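Local coordinates for protein 5'-deoxynucleotidase (PDB 2CQZ) that probably removes the 5'-phosphate from deoxyribonucleoside monophosphates as a metal-dependent phosphohydrolase of the HD-domain family, at residues K163-E166 with D167-N170; L9-Q12 with T13-R16. All blocks are in the same frame, centred on the assembly; numbering follows the deposited sequence.

Interaction 1 of 2, residues K163-E166 with D167-N170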
ATOM      1  N   LYS A 163      17.414 -29.808 -20.837  1.00 42.88           N
ATOM      2  CA  LYS A 163      18.082 -30.162 -22.079  1.00 43.97           C
ATOM      3  C   LYS A 163      17.252 -29.709 -23.295  1.00 44.04           C
ATOM      4  O   LYS A 163      17.802 -29.261 -24.305  1.00 42.98           O
ATOM      5  CB  LYS A 163      18.291 -31.683 -22.090  1.00 44.74           C
ATOM      6  CG  LYS A 163      17.988 -32.365 -23.417  1.00 49.89           C
ATOM      7  CD  LYS A 163      17.985 -33.892 -23.308  1.00 56.51           C
ATOM      8  CE  LYS A 163      17.635 -34.522 -24.661  1.00 61.63           C
ATOM      9  NZ  LYS A 163      17.710 -36.012 -24.680  1.00 65.19           N
ATOM     10  N   TYR A 164      15.927 -29.822 -23.191  1.00 44.50           N
ATOM     11  CA  TYR A 164      15.021 -29.425 -24.271  1.00 44.77           C
ATOM     12  C   TYR A 164      14.705 -27.927 -24.283  1.00 45.81           C
ATOM     13  O   TYR A 164      14.010 -27.452 -25.189  1.00 45.27           O
ATOM     14  CB  TYR A 164      13.701 -30.182 -24.146  1.00 44.76           C
ATOM     15  CG  TYR A 164      13.819 -31.680 -24.229  1.00 46.01           C
ATOM     16  CD1 TYR A 164      13.795 -32.335 -25.462  1.00 48.40           C
ATOM     17  CD2 TYR A 164      13.927 -32.448 -23.073  1.00 46.06           C
ATOM     18  CE1 TYR A 164      13.869 -33.727 -25.539  1.00 50.94           C
ATOM     19  CE2 TYR A 164      14.005 -33.838 -23.132  1.00 48.96           C
ATOM     20  CZ  TYR A 164      13.972 -34.474 -24.367  1.00 52.22           C
ATOM     21  OH  TYR A 164      14.009 -35.854 -24.423  1.00 54.01           O
ATOM     22  N   LEU A 165      15.215 -27.187 -23.294  1.00 46.25           N
ATOM     23  CA  LEU A 165      14.933 -25.751 -23.175  1.00 45.88           C
ATOM     24  C   LEU A 165      16.127 -24.809 -23.133  1.00 46.38           C
ATOM     25  O   LEU A 165      15.991 -23.650 -22.731  1.00 46.74           O
ATOM     26  CB  LEU A 165      14.108 -25.507 -21.919  1.00 45.39           C
ATOM     27  CG  LEU A 165      12.891 -26.403 -21.724  1.00 45.71           C
ATOM     28  CD1 LEU A 165      12.388 -26.225 -20.312  1.00 46.28           C
ATOM     29  CD2 LEU A 165      11.825 -26.060 -22.752  1.00 45.20           C
ATOM     30  N   GLU A 166      17.296 -25.297 -23.520  1.00 47.19           N
ATOM     31  CA  GLU A 166      18.515 -24.482 -23.513  1.00 48.82           C
ATOM     32  C   GLU A 166      18.359 -23.068 -24.123  1.00 48.39           C
ATOM     33  O   GLU A 166      18.702 -22.048 -23.498  1.00 47.50           O
ATOM     34  CB  GLU A 166      19.613 -25.249 -24.255  1.00 48.45           C
ATOM     35  CG  GLU A 166      20.730 -24.382 -24.816  1.00 52.96           C
ATOM     36  CD  GLU A 166      21.612 -25.133 -25.801  1.00 57.87           C
ATOM     37  OE1 GLU A 166      21.195 -26.222 -26.261  1.00 59.42           O
ATOM     38  OE2 GLU A 166      22.714 -24.635 -26.128  1.00 59.09           O
ATOM     39  N   ASP A 167      17.833 -23.015 -25.343  1.00 47.66           N
ATOM     40  CA  ASP A 167      17.643 -21.750 -26.035  1.00 47.34           C
ATOM     41  C   ASP A 167      16.908 -20.741 -25.164  1.00 46.43           C
ATOM     42  O   ASP A 167      17.292 -19.568 -25.079  1.00 46.71           O
ATOM     43  CB  ASP A 167      16.863 -21.975 -27.331  1.00 47.77           C
ATOM     44  CG  ASP A 167      15.476 -22.561 -27.088  1.00 52.38           C
ATOM     45  OD1 ASP A 167      15.350 -23.440 -26.209  1.00 56.74           O
ATOM     46  OD2 ASP A 167      14.515 -22.156 -27.782  1.00 55.53           O
ATOM     47  N   ILE A 168      15.840 -21.199 -24.525  1.00 44.52           N
ATOM     48  CA  ILE A 168      15.037 -20.342 -23.668  1.00 42.46           C
ATOM     49  C   ILE A 168      15.802 -19.878 -22.426  1.00 42.13           C
ATOM     50  O   ILE A 168      15.765 -18.702 -22.066  1.00 39.90           O
ATOM     51  CB  ILE A 168      13.761 -21.079 -23.234  1.00 42.57           C
ATOM     52  CG1 ILE A 168      12.944 -21.456 -24.474  1.00 41.71           C
ATOM     53  CG2 ILE A 168      12.966 -20.215 -22.281  1.00 41.53           C
ATOM     54  CD1 ILE A 168      11.754 -22.338 -24.188  1.00 43.17           C
ATOM     55  N   LEU A 169      16.496 -20.806 -21.771  1.00 42.70           N
ATOM     56  CA  LEU A 169      17.263 -20.466 -20.577  1.00 43.65           C
ATOM     57  C   LEU A 169      18.333 -19.437 -20.922  1.00 43.29           C
ATOM     58  O   LEU A 169      18.742 -18.647 -20.080  1.00 42.17           O
ATOM     59  CB  LEU A 169      17.910 -21.720 -19.995  1.00 43.74           C
ATOM     60  CG  LEU A 169      16.920 -22.832 -19.657  1.00 45.41           C
ATOM     61  CD1 LEU A 169      17.677 -24.020 -19.057  1.00 45.92           C
ATOM     62  CD2 LEU A 169      15.875 -22.299 -18.677  1.00 45.53           C
ATOM     63  N   ASN A 170      18.781 -19.458 -22.173  1.00 44.76           N
ATOM     64  CA  ASN A 170      19.795 -18.523 -22.640  1.00 46.35           C
ATOM     65  C   ASN A 170      19.200 -17.128 -22.786  1.00 46.10           C
ATOM     66  O   ASN A 170      19.828 -16.132 -22.413  1.00 46.09           O
ATOM     67  CB  ASN A 170      20.371 -19.011 -23.969  1.00 47.55           C
ATOM     68  CG  ASN A 170      21.426 -20.091 -23.774  1.00 52.02           C
ATOM     69  OD1 ASN A 170      21.378 -20.863 -22.802  1.00 55.85           O
ATOM     70  ND2 ASN A 170      22.384 -20.157 -24.699  1.00 54.98           N
TER
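L165 and L169 meet in a local contact across the first turn of helix 166-173, the last helix of this all-helical HD-domain chain. L165 holds the N-cap position, and L169 N donates to L165 O at 3.0 Å with an N-H...O angle of 166°, which starts the i to i+4 pattern. The next bond follows one residue on, N170 N to E166 O at 2.9 Å, more bent at 142°.

Two leucines and an isoleucine suit the inner face of the turn. The CD2 branch of L165 approaches the end of I168, with 4.0 Å between L165 CD2 and I168 CD1, and L47 of helix 33-53 touches both side chains. L169 faces helix 152-157 instead, against I156, while L169 CG sits 3.3 Å from L165 O. I168 also packs on I5 of a second subunit.

E166, exposed, has CG anti to the backbone N and an extended chain, as suits a carboxylate at the surface. D167 behaves differently: with chi1 at 61° its CG lies between its own backbone N and carbonyl carbon, and the carboxylate folds back over the start of the turn. There OD2 forms a salt bridge with R54, whose guanidinium also donates to Y164 O, tying the helix start to the chain just beyond helix 33-53. The other carboxylate oxygen, D167 OD1, comes to rest 3.5 Å from L165 C.

Interaction 2 of 2, residues L9-Q12 with T13-R16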
ATOM      1  N   LEU A   9     -11.974 -21.109   0.424  1.00 30.53           N
ATOM      2  CA  LEU A   9     -11.730 -19.899   1.197  1.00 29.14           C
ATOM      3  C   LEU A   9     -10.351 -19.956   1.843  1.00 28.31           C
ATOM      4  O   LEU A   9      -9.686 -18.938   2.025  1.00 28.41           O
ATOM      5  CB  LEU A   9     -12.798 -19.738   2.281  1.00 28.23           C
ATOM      6  CG  LEU A   9     -14.223 -19.363   1.851  1.00 29.59           C
ATOM      7  CD1 LEU A   9     -15.127 -19.356   3.084  1.00 23.75           C
ATOM      8  CD2 LEU A   9     -14.223 -17.993   1.171  1.00 27.42           C
ATOM      9  N   LEU A  10      -9.934 -21.163   2.194  1.00 28.02           N
ATOM     10  CA  LEU A  10      -8.633 -21.383   2.803  1.00 28.02           C
ATOM     11  C   LEU A  10      -7.523 -21.104   1.783  1.00 28.56           C
ATOM     12  O   LEU A  10      -6.553 -20.402   2.107  1.00 28.25           O
ATOM     13  CB  LEU A  10      -8.505 -22.830   3.281  1.00 26.37           C
ATOM     14  CG  LEU A  10      -7.091 -23.171   3.745  1.00 28.50           C
ATOM     15  CD1 LEU A  10      -6.682 -22.223   4.849  1.00 26.35           C
ATOM     16  CD2 LEU A  10      -7.026 -24.609   4.215  1.00 33.26           C
ATOM     17  N   VAL A  11      -7.651 -21.662   0.572  1.00 28.74           N
ATOM     18  CA  VAL A  11      -6.636 -21.470  -0.472  1.00 29.00           C
ATOM     19  C   VAL A  11      -6.598 -20.042  -1.000  1.00 30.09           C
ATOM     20  O   VAL A  11      -5.562 -19.595  -1.492  1.00 29.17           O
ATOM     21  CB  VAL A  11      -6.840 -22.472  -1.662  1.00 29.68           C
ATOM     22  CG1 VAL A  11      -6.144 -21.969  -2.947  1.00 28.87           C
ATOM     23  CG2 VAL A  11      -6.252 -23.835  -1.320  1.00 30.28           C
ATOM     24  N   GLN A  12      -7.715 -19.327  -0.887  1.00 29.70           N
ATOM     25  CA  GLN A  12      -7.745 -17.949  -1.332  1.00 30.40           C
ATOM     26  C   GLN A  12      -6.886 -17.072  -0.435  1.00 29.73           C
ATOM     27  O   GLN A  12      -6.633 -15.915  -0.760  1.00 28.67           O
ATOM     28  CB  GLN A  12      -9.172 -17.403  -1.363  1.00 31.39           C
ATOM     29  CG  GLN A  12     -10.005 -17.916  -2.542  1.00 39.60           C
ATOM     30  CD  GLN A  12     -11.204 -17.036  -2.858  1.00 47.57           C
ATOM     31  OE1 GLN A  12     -11.912 -16.574  -1.959  1.00 53.69           O
ATOM     32  NE2 GLN A  12     -11.444 -16.815  -4.143  1.00 48.42           N
ATOM     33  N   THR A  13      -6.444 -17.615   0.697  1.00 30.08           N
ATOM     34  CA  THR A  13      -5.583 -16.868   1.617  1.00 30.71           C
ATOM     35  C   THR A  13      -4.261 -16.559   0.901  1.00 31.04           C
ATOM     36  O   THR A  13      -3.533 -15.642   1.277  1.00 32.48           O
ATOM     37  CB  THR A  13      -5.276 -17.685   2.890  1.00 30.79           C
ATOM     38  OG1 THR A  13      -6.499 -18.166   3.448  1.00 31.71           O
ATOM     39  CG2 THR A  13      -4.589 -16.827   3.934  1.00 31.32           C
ATOM     40  N   LEU A  14      -3.963 -17.337  -0.137  1.00 29.19           N
ATOM     41  CA  LEU A  14      -2.752 -17.139  -0.923  1.00 30.18           C
ATOM     42  C   LEU A  14      -2.751 -15.780  -1.625  1.00 29.46           C
ATOM     43  O   LEU A  14      -1.688 -15.265  -1.988  1.00 29.73           O
ATOM     44  CB  LEU A  14      -2.592 -18.254  -1.965  1.00 30.13           C
ATOM     45  CG  LEU A  14      -2.340 -19.659  -1.396  1.00 32.24           C
ATOM     46  CD1 LEU A  14      -2.177 -20.642  -2.547  1.00 33.53           C
ATOM     47  CD2 LEU A  14      -1.098 -19.652  -0.496  1.00 31.64           C
ATOM     48  N   LYS A  15      -3.937 -15.206  -1.824  1.00 28.47           N
ATOM     49  CA  LYS A  15      -4.049 -13.902  -2.468  1.00 27.45           C
ATOM     50  C   LYS A  15      -3.540 -12.850  -1.506  1.00 28.40           C
ATOM     51  O   LYS A  15      -3.053 -11.810  -1.931  1.00 28.91           O
ATOM     52  CB  LYS A  15      -5.503 -13.580  -2.819  1.00 26.48           C
ATOM     53  CG  LYS A  15      -6.131 -14.485  -3.847  1.00 27.36           C
ATOM     54  CD  LYS A  15      -7.548 -14.043  -4.178  1.00 22.42           C
ATOM     55  CE  LYS A  15      -8.108 -14.880  -5.305  1.00 20.57           C
ATOM     56  NZ  LYS A  15      -9.412 -14.386  -5.800  1.00 15.39           N
ATOM     57  N   ARG A  16      -3.640 -13.129  -0.208  1.00 28.32           N
ATOM     58  CA  ARG A  16      -3.211 -12.172   0.809  1.00 28.96           C
ATOM     59  C   ARG A  16      -1.807 -12.358   1.329  1.00 28.75           C
ATOM     60  O   ARG A  16      -1.224 -11.426   1.873  1.00 31.08           O
ATOM     61  CB  ARG A  16      -4.146 -12.209   2.016  1.00 28.97           C
ATOM     62  CG  ARG A  16      -5.584 -11.938   1.695  1.00 29.59           C
ATOM     63  CD  ARG A  16      -6.370 -11.668   2.959  1.00 30.97           C
ATOM     64  NE  ARG A  16      -6.579 -12.855   3.780  1.00 30.79           N
ATOM     65  CZ  ARG A  16      -7.394 -13.858   3.454  1.00 35.35           C
ATOM     66  NH1 ARG A  16      -8.080 -13.819   2.314  1.00 26.69           N
ATOM     67  NH2 ARG A  16      -7.533 -14.897   4.279  1.00 27.84           N
TER
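T13 and L10 join through a doubly used carbonyl where helix 5-11 of the HD-domain fold gives way to i to i+3 backbone bonding. L10 O accepts T13 N at 3.1 Å and T13 OG1 at 2.6 Å, both from one face of its carbonyl plane. The amide stands well above that plane, 58° out of it, whereas the hydroxyl is tilted by 32°. Threonine suits this position because chi1 of -51° sets OG1 beside its own backbone N, facing back up the helix, and leaves CG2 beside the carbonyl carbon. Replacing T13 by alanine removes OG1 and would probably leave L10 O with the amide as its one partner in this turn.

The same spacing recurs in L14 N to V11 O and K15 N to Q12 O. V11 and L14 form the apolar side of the turn, V11 CG1 lying 4.2 Å from L14 CD1, and also meet F42 and F38 of a second subunit; the side chain of L14 is about 10 Å from the bound nickel.

Q12 and K15 run side by side in the same direction, into that second subunit. There K15 NZ forms salt bridges with E31 and D130, and Q12 NE2 donates weakly to the same D130. A long, extended lysine suits this reach. R16, bent at chi3, sends NE and NH2 to carbonyls of L23 and I24 of a third subunit, while T13 CA sits 3.6 Å above the plane of the R16 guanidinium, offset toward its rim.

How the interactions relate
Interactions 1 and 2 lie on opposite sides of the chain's centre, about 34 Å between centres, and each is a local contact at a helix end, partly buried. Interaction 1 has an exposed glutamate at its edge, whereas interaction 2 keeps its polar residues buried or turned to neighbouring subunits. They mark opposite events: 163-170 starts the final helix with i to i+4 bonds, whereas 9-16 leaves the first helix through i to i+3 bonds. Helix 33-53 serves both, receiving L165 and I168 at L47 and L14 at I33 and A34. In interaction 1 the charged partner is R54 of the same chain; in interaction 2 the lysine and arginine reach neighbouring subunits.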